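Local coordinates for malonyl CoA-acyl carrier protein transacylase (Synechocystis sp. PCC 6803 substr. Kazusa, PDB 4RR5), which catalyses transfer of the malonyl group from malonyl-CoA to holo acyl carrier protein, supplying malonyl-ACP for fatty acid biosynthesis, at residues Leu148-Asp151 / Val157-Ser160; Ser217-Ser222 / Leu234-Thr239; Glu115-Ala120 / Gly185-Ser190. All coordinates share one frame; numbering follows the deposited sequence.

Interaction 1. Residues Leu148-Asp151 / Val157-Ser160; sequences LAND and VVIS
Leu148-Asp151 and Val157-Ser160 are the antiparallel arms of a beta hairpin, buried within the mixed sheet of the smaller lobe, and their pairing turns on the carbonyl of Val158. Two successive N-H groups share that oxygen. Ala149 N lies 2.8 Å from Val158 O, almost in line with the carbonyl bond, whereas Asn150 N reaches Val158 O at 3.1 Å from a more angled direction. In return, Val158 N donates to Asn150 O at 3.0 Å, so the hydrogen-bonded pair Asn150-Val158 is closed from both sides. The pair beyond it, Leu148-Ile159, is shifted by one residue, with Ala149 as the extra member.

On the face that carries Leu148, Asp151 and Val157, the leucine CG stands anti to its own N (chi1 -161°), which swings CD1 across Val157 at about a right angle, 3.9 Å from Val157 CG1. The Asp151 carboxylate passes the same valine but makes its salt bridge with Arg245. On the other face Asn150 and Val158 run side by side in the same direction, with Asn150 CB 3.6 Å from Val158 CB. The Ala149 methyl points toward the partner strand and meets Ser160 CB at 3.5 Å; Ser160 OG itself bonds to Phe187 O. The same methyl packs on His188, an active-site residue by similarity. Two residues facing one make this a classic beta bulge, set in the hairpin of the ferredoxin-like subdomain of FabD-type acyltransferases, where it borders the probable catalytic site.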
loop_
_atom_site.group_PDB
_atom_site.type_symbol
_atom_site.label_atom_id
_atom_site.label_comp_id
_atom_site.label_asym_id
_atom_site.label_seq_id
_atom_site.Cartn_x
_atom_site.Cartn_y
_atom_site.Cartn_z
ATOM N N LEU A 148 11.576 -1.359 12.388
ATOM C CA LEU A 148 11.442 -1.730 10.993
ATOM C C LEU A 148 9.969 -1.639 10.589
ATOM O O LEU A 148 9.103 -2.254 11.213
ATOM C CB LEU A 148 12.003 -3.127 10.748
ATOM C CG LEU A 148 12.328 -3.437 9.284
ATOM C CD1 LEU A 148 13.644 -4.153 9.146
ATOM C CD2 LEU A 148 11.222 -4.280 8.687
ATOM N N ALA A 149 9.701 -0.862 9.546
ATOM C CA ALA A 149 8.343 -0.477 9.164
ATOM C C ALA A 149 7.896 -1.169 7.879
ATOM O O ALA A 149 6.736 -1.551 7.734
ATOM C CB ALA A 149 8.253 1.051 9.005
ATOM N N ASN A 150 8.820 -1.301 6.938
ATOM C CA ASN A 150 8.601 -2.129 5.766
ATOM C C ASN A 150 9.690 -3.163 5.688
ATOM O O ASN A 150 10.869 -2.835 5.867
ATOM C CB ASN A 150 8.624 -1.326 4.459
ATOM C CG ASN A 150 7.527 -0.296 4.365
ATOM O OD1 ASN A 150 6.695 -0.149 5.269
ATOM N ND2 ASN A 150 7.537 0.459 3.269
ATOM N N ASP A 151 9.306 -4.402 5.402
ATOM C CA ASP A 151 10.267 -5.383 4.935
ATOM C C ASP A 151 9.896 -5.704 3.498
ATOM O O ASP A 151 8.990 -6.496 3.237
ATOM C CB ASP A 151 10.257 -6.627 5.814
ATOM C CG ASP A 151 11.107 -7.748 5.250
ATOM O OD1 ASP A 151 12.132 -7.468 4.606
ATOM O OD2 ASP A 151 10.747 -8.921 5.447
ATOM N N VAL A 157 14.674 -2.384 2.980
ATOM C CA VAL A 157 13.728 -2.174 4.059
ATOM C C VAL A 157 13.437 -0.702 4.223
ATOM O O VAL A 157 14.082 0.144 3.618
ATOM C CB VAL A 157 14.243 -2.698 5.407
ATOM C CG1 VAL A 157 14.503 -4.211 5.338
ATOM C CG2 VAL A 157 15.481 -1.899 5.846
ATOM N N VAL A 158 12.458 -0.411 5.062
ATOM C CA VAL A 158 12.192 0.942 5.500
ATOM C C VAL A 158 12.154 0.963 7.017
ATOM O O VAL A 158 11.452 0.169 7.627
ATOM C CB VAL A 158 10.878 1.458 4.932
ATOM C CG1 VAL A 158 10.416 2.688 5.695
ATOM C CG2 VAL A 158 11.040 1.743 3.438
ATOM N N ILE A 159 12.934 1.842 7.630
ATOM C CA ILE A 159 12.881 1.995 9.076
ATOM C C ILE A 159 12.052 3.224 9.433
ATOM O O ILE A 159 11.848 4.099 8.599
ATOM C CB ILE A 159 14.283 2.106 9.701
ATOM C CG1 ILE A 159 15.081 3.241 9.070
ATOM C CG2 ILE A 159 15.034 0.797 9.557
ATOM C CD1 ILE A 159 16.435 3.390 9.693
ATOM N N SER A 160 11.564 3.268 10.668
ATOM C CA SER A 160 10.628 4.303 11.087
ATOM C C SER A 160 10.913 4.729 12.518
ATOM O O SER A 160 11.322 3.913 13.340
ATOM C CB SER A 160 9.181 3.801 10.967
ATOM O OG SER A 160 8.230 4.802 11.301
#

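Interaction 2. Residues Ser217-Ser222 / Leu234-Thr239; sequences SNVDPS and LIQQMT
Val219 has the most surface buried here, chiefly through its CG1 methyl: CG1, anti to the valine's own carbonyl carbon (chi1 -67°), pushes against the backbone at Gln236 and Gln237, 3.6 Å from Gln236 O and 3.7 Å from Gln237 CA. Its other methyl, CG2, lies 4.0 Å from Gln236 OE1, the two side chains crossing at about a right angle.

Beside this valine, Gln237 extends its chain to Asn218. Gln237 NE2 donates to Asn218 OD1 at 2.8 Å, a bent bond (140° at the hydrogen) whose donor comes from above the Asn218 carbonyl plane; the two amide planes are turned 37° apart. Both amides have further partners at the presumed nucleophile: Asn218 OD1 also accepts from Ser88 N, and Gln237 NE2 also donates to Ser88 O, while Arg113 holds Gln237 OE1. A leucine in place of Gln237 would probably leave Ser88 O, Asn218 OD1 and Arg113 each short of a partner and so disturb the backbone around the nucleophile.

The type I turn Ser217-Asp220 that presents Asn218 and Val219 thus packs against Gln236 and Gln237, in the chain leading from helix 227-235, with Glu91 of helix 90-97 touching Gln237 and bonded to Asn218 N.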
loop_
_atom_site.group_PDB
_atom_site.type_symbol
_atom_site.label_atom_id
_atom_site.label_comp_id
_atom_site.label_asym_id
_atom_site.label_seq_id
_atom_site.Cartn_x
_atom_site.Cartn_y
_atom_site.Cartn_z
ATOM N N SER A 217 -2.539 -10.146 4.125
ATOM C CA SER A 217 -2.420 -8.862 4.803
ATOM C C SER A 217 -1.011 -8.487 5.300
ATOM O O SER A 217 -0.199 -9.352 5.637
ATOM C CB SER A 217 -3.396 -8.836 5.958
ATOM O OG SER A 217 -4.669 -9.231 5.483
ATOM N N ASN A 218 -0.749 -7.179 5.351
ATOM C CA ASN A 218 0.565 -6.637 5.676
ATOM C C ASN A 218 1.185 -7.165 6.969
ATOM O O ASN A 218 2.376 -7.482 7.000
ATOM C CB ASN A 218 0.504 -5.097 5.770
ATOM C CG ASN A 218 0.423 -4.407 4.409
ATOM O OD1 ASN A 218 0.327 -3.181 4.341
ATOM N ND2 ASN A 218 0.443 -5.188 3.327
ATOM N N VAL A 219 0.410 -7.217 8.047
ATOM C CA VAL A 219 0.977 -7.663 9.321
ATOM C C VAL A 219 1.077 -9.186 9.428
ATOM O O VAL A 219 1.783 -9.696 10.294
ATOM C CB VAL A 219 0.172 -7.149 10.538
ATOM C CG1 VAL A 219 0.299 -5.634 10.659
ATOM C CG2 VAL A 219 -1.296 -7.596 10.470
ATOM N N ASP A 220 0.376 -9.911 8.557
ATOM C CA ASP A 220 0.389 -11.374 8.608
ATOM C C ASP A 220 -0.041 -11.962 7.266
ATOM O O ASP A 220 -1.216 -12.299 7.064
ATOM C CB ASP A 220 -0.513 -11.876 9.753
ATOM C CG ASP A 220 -0.693 -13.397 9.754
ATOM O OD1 ASP A 220 0.163 -14.132 9.202
ATOM O OD2 ASP A 220 -1.704 -13.858 10.315
ATOM N N PRO A 221 0.920 -12.095 6.344
ATOM C CA PRO A 221 0.671 -12.406 4.935
ATOM C C PRO A 221 0.366 -13.866 4.666
ATOM O O PRO A 221 0.717 -14.374 3.600
ATOM C CB PRO A 221 1.981 -12.008 4.255
ATOM C CG PRO A 221 2.999 -12.158 5.305
ATOM C CD PRO A 221 2.330 -11.773 6.592
ATOM N N SER A 222 -0.262 -14.531 5.625
ATOM C CA SER A 222 -0.777 -15.858 5.379
ATOM C C SER A 222 -2.154 -15.655 4.785
ATOM O O SER A 222 -2.952 -14.874 5.309
ATOM C CB SER A 222 -0.828 -16.702 6.660
ATOM O OG SER A 222 -1.681 -16.116 7.633
ATOM N N LEU A 234 -6.071 -5.636 9.679
ATOM C CA LEU A 234 -6.042 -4.275 9.163
ATOM C C LEU A 234 -5.915 -3.269 10.318
ATOM O O LEU A 234 -5.123 -2.329 10.264
ATOM C CB LEU A 234 -7.289 -4.002 8.327
ATOM C CG LEU A 234 -7.369 -2.610 7.701
ATOM C CD1 LEU A 234 -6.294 -2.467 6.615
ATOM C CD2 LEU A 234 -8.763 -2.325 7.144
ATOM N N ILE A 235 -6.695 -3.491 11.369
ATOM C CA ILE A 235 -6.618 -2.685 12.584
ATOM C C ILE A 235 -5.204 -2.659 13.148
ATOM O O ILE A 235 -4.753 -1.639 13.670
ATOM C CB ILE A 235 -7.603 -3.211 13.660
ATOM C CG1 ILE A 235 -9.029 -2.764 13.313
ATOM C CG2 ILE A 235 -7.201 -2.739 15.068
ATOM C CD1 ILE A 235 -10.070 -3.318 14.225
ATOM N N GLN A 236 -4.495 -3.776 13.012
ATOM C CA GLN A 236 -3.116 -3.869 13.471
ATOM C C GLN A 236 -2.096 -3.216 12.517
ATOM O O GLN A 236 -0.934 -3.012 12.877
ATOM C CB GLN A 236 -2.759 -5.333 13.693
ATOM C CG GLN A 236 -3.433 -5.915 14.922
ATOM C CD GLN A 236 -3.377 -7.429 14.967
ATOM O OE1 GLN A 236 -2.760 -8.064 14.113
ATOM N NE2 GLN A 236 -4.021 -8.016 15.966
ATOM N N GLN A 237 -2.534 -2.864 11.313
ATOM C CA GLN A 237 -1.596 -2.502 10.260
ATOM C C GLN A 237 -0.881 -1.183 10.508
ATOM O O GLN A 237 0.280 -1.026 10.142
ATOM C CB GLN A 237 -2.318 -2.434 8.921
ATOM C CG GLN A 237 -1.414 -2.110 7.747
ATOM C CD GLN A 237 -2.179 -1.473 6.628
ATOM O OE1 GLN A 237 -2.949 -0.530 6.856
ATOM N NE2 GLN A 237 -1.998 -1.985 5.415
ATOM N N MET A 238 -1.566 -0.232 11.131
ATOM C CA MET A 238 -1.021 1.105 11.156
ATOM C C MET A 238 0.188 1.226 12.082
ATOM O O MET A 238 1.075 2.053 11.839
ATOM C CB MET A 238 -2.093 2.115 11.552
ATOM C CG MET A 238 -1.613 3.548 11.377
ATOM S SD MET A 238 -2.790 4.781 11.906
ATOM C CE MET A 238 -4.090 4.512 10.700
ATOM N N THR A 239 0.227 0.413 13.137
ATOM C CA THR A 239 1.353 0.429 14.078
ATOM C C THR A 239 2.367 -0.674 13.788
ATOM O O THR A 239 3.429 -0.748 14.416
ATOM C CB THR A 239 0.884 0.268 15.520
ATOM O OG1 THR A 239 0.027 -0.880 15.608
ATOM C CG2 THR A 239 0.136 1.509 15.974
#

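Interaction 3. Residues Glu115-Ala120 / Gly185-Ser190; sequences EVMASA and GAFHSS
A bend at chi3 (51°) curls the end of Met117 back over Phe187, whose ring is carried to meet it by a CG set anti to the carbonyl carbon (chi1 -61°). The methionine methyl settles over the middle of one ring face: Met117 CE is 3.4 Å from the centroid of the Phe187 ring and only 9° off its normal, a CH-pi contact. The sulfur stands farther back, Met117 SD being 5.0 Å from the same Phe187 centroid, so the methyl does the touching in this Met-aromatic pair. The root of the methionine meets the ring too: its carbonyl, Met117 O, is 3.4 Å from Phe187 CE1, and Met117 CB lies 3.7 Å from Phe187 CE1. On the opposite face Gly185 O sits above the plane, offset toward the rim.

The loop 185-190, which turns through an inverse gamma turn at Ala186, carries His188, catalytic by similarity; as in the Ser-His pair of FabD enzymes, its NE2 bonds to Ser88 OG, while ND1 is hydrogen-bonded to Gly240 O. A bound acetate lies close to the Met117 side chain.

Where the helix has ended, a water bridges the two segments, donating to Ala120 O at 3.0 Å and accepting from Ala186 N at 3.0 Å.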
loop_
_atom_site.group_PDB
_atom_site.type_symbol
_atom_site.label_atom_id
_atom_site.label_comp_id
_atom_site.label_asym_id
_atom_site.label_seq_id
_atom_site.Cartn_x
_atom_site.Cartn_y
_atom_site.Cartn_z
ATOM N N GLU A 115 -6.067 11.134 6.998
ATOM C CA GLU A 115 -6.115 12.344 7.816
ATOM C C GLU A 115 -5.366 12.158 9.128
ATOM O O GLU A 115 -4.556 13.007 9.516
ATOM C CB GLU A 115 -7.556 12.762 8.088
ATOM C CG GLU A 115 -8.128 13.586 6.963
ATOM C CD GLU A 115 -9.620 13.679 7.035
ATOM O OE1 GLU A 115 -10.171 13.465 8.139
ATOM O OE2 GLU A 115 -10.234 13.954 5.984
ATOM N N VAL A 116 -5.666 11.049 9.800
ATOM C CA VAL A 116 -4.977 10.620 11.003
ATOM C C VAL A 116 -3.463 10.677 10.829
ATOM O O VAL A 116 -2.770 11.322 11.612
ATOM C CB VAL A 116 -5.386 9.169 11.384
ATOM C CG1 VAL A 116 -4.403 8.570 12.368
ATOM C CG2 VAL A 116 -6.820 9.113 11.918
ATOM N N MET A 117 -2.955 10.017 9.786
ATOM C CA MET A 117 -1.512 9.906 9.574
ATOM C C MET A 117 -0.895 11.247 9.192
ATOM O O MET A 117 0.237 11.548 9.580
ATOM C CB MET A 117 -1.211 8.848 8.507
ATOM C CG MET A 117 -1.736 7.477 8.883
ATOM S SD MET A 117 -1.583 6.256 7.576
ATOM C CE MET A 117 0.137 6.488 7.182
ATOM N N ALA A 118 -1.646 12.056 8.448
ATOM C CA ALA A 118 -1.197 13.400 8.085
ATOM C C ALA A 118 -1.048 14.308 9.311
ATOM O O ALA A 118 -0.143 15.128 9.365
ATOM C CB ALA A 118 -2.156 14.028 7.083
ATOM N N SER A 119 -1.940 14.149 10.287
ATOM C CA SER A 119 -1.905 14.939 11.514
ATOM C C SER A 119 -1.006 14.306 12.560
ATOM O O SER A 119 -0.691 14.921 13.577
ATOM C CB SER A 119 -3.305 15.097 12.099
ATOM O OG SER A 119 -4.189 15.638 11.145
ATOM N N ALA A 120 -0.606 13.065 12.313
ATOM C CA ALA A 120 0.213 12.336 13.271
ATOM C C ALA A 120 1.666 12.478 12.910
ATOM O O ALA A 120 2.377 11.481 12.767
ATOM C CB ALA A 120 -0.175 10.870 13.316
ATOM N N GLY A 185 5.809 11.381 9.109
ATOM C CA GLY A 185 5.388 10.664 10.298
ATOM C C GLY A 185 6.173 9.387 10.545
ATOM O O GLY A 185 6.777 8.825 9.623
ATOM N N ALA A 186 6.172 8.935 11.798
ATOM C CA ALA A 186 6.721 7.630 12.145
ATOM C C ALA A 186 5.704 6.512 11.864
ATOM O O ALA A 186 5.275 5.797 12.766
ATOM C CB ALA A 186 7.148 7.607 13.595
ATOM N N PHE A 187 5.332 6.372 10.599
ATOM C CA PHE A 187 4.308 5.431 10.184
ATOM C C PHE A 187 4.740 3.989 10.434
ATOM O O PHE A 187 5.935 3.696 10.440
ATOM C CB PHE A 187 3.999 5.618 8.702
ATOM C CG PHE A 187 3.476 6.978 8.351
ATOM C CD1 PHE A 187 2.945 7.814 9.323
ATOM C CD2 PHE A 187 3.508 7.422 7.042
ATOM C CE1 PHE A 187 2.453 9.062 8.991
ATOM C CE2 PHE A 187 3.018 8.674 6.707
ATOM C CZ PHE A 187 2.495 9.494 7.684
ATOM N N HIS A 188 3.767 3.095 10.610
ATOM C CA HIS A 188 4.042 1.677 10.835
ATOM C C HIS A 188 4.992 1.475 12.005
ATOM O O HIS A 188 6.028 0.821 11.889
ATOM C CB HIS A 188 4.589 1.038 9.562
ATOM C CG HIS A 188 3.567 0.956 8.478
ATOM N ND1 HIS A 188 2.460 0.145 8.567
ATOM C CD2 HIS A 188 3.447 1.631 7.309
ATOM C CE1 HIS A 188 1.709 0.308 7.493
ATOM N NE2 HIS A 188 2.284 1.208 6.716
ATOM N N SER A 189 4.619 2.060 13.135
ATOM C CA SER A 189 5.406 1.966 14.359
ATOM C C SER A 189 4.491 2.296 15.512
ATOM O O SER A 189 3.378 2.783 15.298
ATOM C CB SER A 189 6.597 2.924 14.335
ATOM O OG SER A 189 6.209 4.218 14.750
ATOM N N SER A 190 4.954 2.053 16.729
ATOM C CA SER A 190 4.130 2.310 17.903
ATOM C C SER A 190 3.877 3.801 18.109
ATOM O O SER A 190 2.997 4.166 18.868
ATOM C CB SER A 190 4.768 1.709 19.155
ATOM O OG SER A 190 6.004 2.351 19.433
HETATM O O HOH W 1 4.892 10.502 14.030
#

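From the N terminus, the chain first reaches 115-120 at the end of helix 103-119, then runs through the sheet of the smaller subdomain before 185-190 returns to close interaction 3, a loop of 64 residues. Interaction 1 is nested inside that loop as a hairpin whose two segments lie five residues apart in the chain, and the two touch where Ala149 and Ser160 meet the loop at 186-188. Interaction 2 follows in series, opening at 217 and closing over helix 227-235. It does not touch interaction 1 but meets interaction 3, Gln237 O accepting a weak hydrogen bond from His188 ND1. Together they draw subdomain sheet, histidine loop and nucleophile surroundings around one site.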